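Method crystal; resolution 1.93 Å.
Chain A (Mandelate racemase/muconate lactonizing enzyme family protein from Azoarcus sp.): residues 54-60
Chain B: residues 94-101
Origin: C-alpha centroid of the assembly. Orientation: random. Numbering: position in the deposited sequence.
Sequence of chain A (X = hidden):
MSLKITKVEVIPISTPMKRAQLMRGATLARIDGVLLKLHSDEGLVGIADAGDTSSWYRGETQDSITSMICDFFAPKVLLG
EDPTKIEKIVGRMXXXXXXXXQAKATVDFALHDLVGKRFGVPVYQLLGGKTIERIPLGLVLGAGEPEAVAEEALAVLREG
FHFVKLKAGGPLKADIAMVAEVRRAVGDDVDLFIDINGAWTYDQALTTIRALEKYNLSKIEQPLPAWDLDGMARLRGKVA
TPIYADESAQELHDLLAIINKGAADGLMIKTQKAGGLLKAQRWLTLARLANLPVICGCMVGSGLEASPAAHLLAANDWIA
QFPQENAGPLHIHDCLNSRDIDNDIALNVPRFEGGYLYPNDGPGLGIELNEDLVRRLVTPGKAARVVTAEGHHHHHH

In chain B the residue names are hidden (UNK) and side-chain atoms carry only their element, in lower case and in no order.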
# COMPACT_ATOMS: atom_id res chain seq x y z
N SER A 54 16.24 34.33 7.05
CA SER A 54 15.68 33.69 8.24
C SER A 54 16.40 32.38 8.55
O SER A 54 16.33 31.43 7.77
CB SER A 54 14.19 33.42 8.02
OG SER A 54 13.66 32.61 9.06
N SER A 55 17.07 32.32 9.70
CA SER A 55 17.81 31.13 10.07
C SER A 55 16.95 29.87 10.12
O SER A 55 17.37 28.81 9.66
CB SER A 55 18.50 31.32 11.43
OG SER A 55 17.55 31.43 12.47
N TRP A 56 15.75 29.99 10.67
CA TRP A 56 14.86 28.84 10.79
C TRP A 56 14.03 28.53 9.55
O TRP A 56 13.82 27.36 9.23
CB TRP A 56 13.93 29.01 11.98
CG TRP A 56 13.10 30.25 11.91
CD1 TRP A 56 13.43 31.48 12.39
CD2 TRP A 56 11.82 30.38 11.29
NE1 TRP A 56 12.42 32.38 12.11
CE2 TRP A 56 11.42 31.73 11.44
CE3 TRP A 56 10.96 29.50 10.62
CZ2 TRP A 56 10.20 32.21 10.95
CZ3 TRP A 56 9.74 29.98 10.13
CH2 TRP A 56 9.38 31.32 10.30
N TYR A 57 13.55 29.55 8.84
CA TYR A 57 12.74 29.30 7.65
C TYR A 57 13.53 28.81 6.44
O TYR A 57 13.12 27.86 5.77
CB TYR A 57 11.96 30.56 7.25
CG TYR A 57 11.01 30.30 6.10
CD1 TYR A 57 9.79 29.65 6.31
CD2 TYR A 57 11.35 30.65 4.79
CE1 TYR A 57 8.94 29.35 5.24
CE2 TYR A 57 10.50 30.36 3.72
CZ TYR A 57 9.29 29.71 3.95
OH TYR A 57 8.45 29.41 2.91
N ARG A 58 14.65 29.47 6.16
CA ARG A 58 15.48 29.12 5.01
C ARG A 58 16.86 28.58 5.41
O ARG A 58 17.40 27.70 4.75
CB ARG A 58 15.64 30.36 4.11
CG ARG A 58 16.36 30.12 2.79
CD ARG A 58 15.45 29.49 1.75
NE ARG A 58 15.11 28.11 2.07
CZ ARG A 58 15.97 27.09 2.02
NH1 ARG A 58 17.24 27.30 1.65
NH2 ARG A 58 15.57 25.87 2.34
N GLY A 59 17.43 29.12 6.48
CA GLY A 59 18.74 28.67 6.91
C GLY A 59 19.90 29.38 6.21
O GLY A 59 21.06 28.99 6.37
N GLU A 60 19.59 30.41 5.43
CA GLU A 60 20.64 31.15 4.73
C GLU A 60 20.86 32.53 5.35
O GLU A 60 19.95 33.12 5.94
CB GLU A 60 20.29 31.26 3.24
CG GLU A 60 20.30 29.89 2.55
CD GLU A 60 19.85 29.94 1.10
OE1 GLU A 60 20.57 30.53 0.26
OE2 GLU A 60 18.77 29.37 0.80
N UNK B 94 18.86 23.19 16.50
CA UNK B 94 17.94 22.64 15.51
C UNK B 94 16.65 23.44 15.38
O UNK B 94 16.09 23.55 14.29
c UNK B 94 18.70 20.22 15.44
o UNK B 94 18.64 19.05 15.87
c UNK B 94 17.60 21.18 15.85
o UNK B 94 19.60 20.62 14.67
N UNK B 95 16.17 24.00 16.49
CA UNK B 95 14.96 24.81 16.44
C UNK B 95 15.30 26.14 15.78
O UNK B 95 14.53 26.68 14.98
c UNK B 95 14.02 23.83 18.58
c UNK B 95 13.21 26.05 17.74
c UNK B 95 14.41 25.12 17.85
c UNK B 95 12.88 23.07 17.93
N UNK B 96 16.47 26.67 16.11
CA UNK B 96 16.90 27.95 15.59
C UNK B 96 17.22 27.96 14.10
O UNK B 96 16.86 28.90 13.40
c UNK B 96 18.15 28.42 16.34
c UNK B 96 18.69 29.81 15.96
c UNK B 96 20.00 30.08 16.67
c UNK B 96 17.65 30.86 16.32
N UNK B 97 17.87 26.91 13.63
CA UNK B 97 18.32 26.85 12.25
C UNK B 97 18.01 25.58 11.46
O UNK B 97 18.16 24.47 11.95
c UNK B 97 20.36 27.15 10.78
o UNK B 97 20.16 28.28 12.92
c UNK B 97 19.84 27.07 12.22
N UNK B 98 17.61 25.79 10.20
CA UNK B 98 17.31 24.71 9.27
C UNK B 98 18.63 24.34 8.59
O UNK B 98 19.43 25.22 8.29
c UNK B 98 12.99 24.78 5.87
c UNK B 98 16.33 25.18 8.20
c UNK B 98 15.47 24.80 5.86
n UNK B 98 11.84 25.40 6.15
c UNK B 98 16.08 24.15 7.09
n UNK B 98 12.98 23.56 5.33
n UNK B 98 14.15 25.38 6.13
N UNK B 99 18.84 23.05 8.36
CA UNK B 99 20.06 22.57 7.71
C UNK B 99 21.31 23.05 8.47
O UNK B 99 21.30 23.10 9.69
o UNK B 99 18.70 21.27 5.44
c UNK B 99 20.10 23.04 6.25
c UNK B 99 18.92 22.50 5.43
o UNK B 99 18.22 23.30 4.77
N UNK B 100 22.37 23.40 7.74
CA UNK B 100 23.61 23.86 8.39
C UNK B 100 24.17 22.77 9.31
O UNK B 100 24.75 23.06 10.36
c UNK B 100 23.34 25.13 9.21
c UNK B 100 23.20 26.38 8.34
n UNK B 100 21.97 26.70 7.96
o UNK B 100 24.19 27.03 8.00
N UNK B 101 24.00 21.52 8.88
CA UNK B 101 24.46 20.36 9.64
C UNK B 101 25.95 20.42 10.00
O UNK B 101 26.32 20.11 11.13
o UNK B 101 21.97 19.80 8.22
c UNK B 101 22.68 18.87 8.61
n UNK B 101 22.20 17.65 8.83
c UNK B 101 24.17 19.08 8.86
O HOH W 1 19.29 25.73 3.73
O HOH W 2 17.21 23.34 2.11
O HOH W 3 23.94 29.05 6.16

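Position 94 has four side-chain atoms: two carbons, the second carrying two oxygens. The carboxylate is attached directly to CB. It lies in the helix, out of reach of chain A. A carboxylate directly on CB is aspartate, Asp94(B).

Position 95 has four carbons. The fork is at CB, and one arm is two carbons long. Its CB points away from chain A, and only the backbone comes near: the carbonyl O is 3.8 Å from CB of Trp56(A). A fork at CB with unequal arms is isoleucine, Ile95(B).

Position 96 also has four carbons, but the fork is one atom later. CB carries a single carbon, which bears two methyls. One methyl lies 3.9 Å from OG of Ser55(A). The backbone O accepts a hydrogen bond from OG of Ser55(A) at 2.8 Å. N of Trp56(A) is 3.1 Å from the same O, but the angle is too poor for a bond. The later fork identifies Leu96(B).

Position 97 has three side-chain atoms: CB carrying one oxygen and one carbon. It is the first residue after the helix to leave helical phi/psi. The oxygen is 3.8 Å from CB of Ser55(A), and CA makes a CA-H...O contact of 3.4 Å with O of Ser55(A). This is threonine, Thr97(B). Its OG1 is buried and has no partner in the model.

Position 98 has seven side-chain atoms: three carbons, a nitrogen, then a carbon carrying two more nitrogens. The planar end is a guanidinium. Three carbons leading to a guanidinium make this arginine, Arg98(B). The guanidinium meets O of Tyr57(A) at its edge. NE at 2.7 Å and NH2 at 2.8 Å both donate to O of Tyr57(A), and both bonds are weak, with N-H...O angles of 124° and 121°. Its backbone N gives a straighter bond to O of Ser55(A), 3.1 Å.

Position 99 again has two carbons, the second carrying two oxygens. One oxygen is 4.4 Å from NH2 of Arg58(A), beyond a salt bridge. Two waters join this oxygen to Arg58(A), one through its backbone O and the other through NH2. The carboxylate is Asp99(B).

Position 100 has two carbons, the second carrying one oxygen and one nitrogen. The nitrogen donates to O of Gly59(A) at 2.9 Å. The amide is Asn100(B). Its ND2 also donates to O of Arg98(B), 3.0 Å, and water 3 links OD1 to O of Gly59(A).

Position 101 has two carbons, the second carrying one oxygen and one nitrogen, and is out of reach of chain A. The amide makes it Asn101(B).

The contact works mainly through chain A backbone carbonyls. Ser55(A), Tyr57(A) and Gly59(A) offer them to Arg98(B) and Asn100(B), while Ser55(A) OG returns a bond to Leu96(B). Gly59(A) fits because a CB there would lie 2.6 Å from O of Arg98(B), and its backbone angles alone call for glycine. Waters 1 and 2 bridge Arg58(A) to Asp99(B), and water 3 bridges Gly59(A) to Asn100(B).

Chain B (94-101) DILTRDNN
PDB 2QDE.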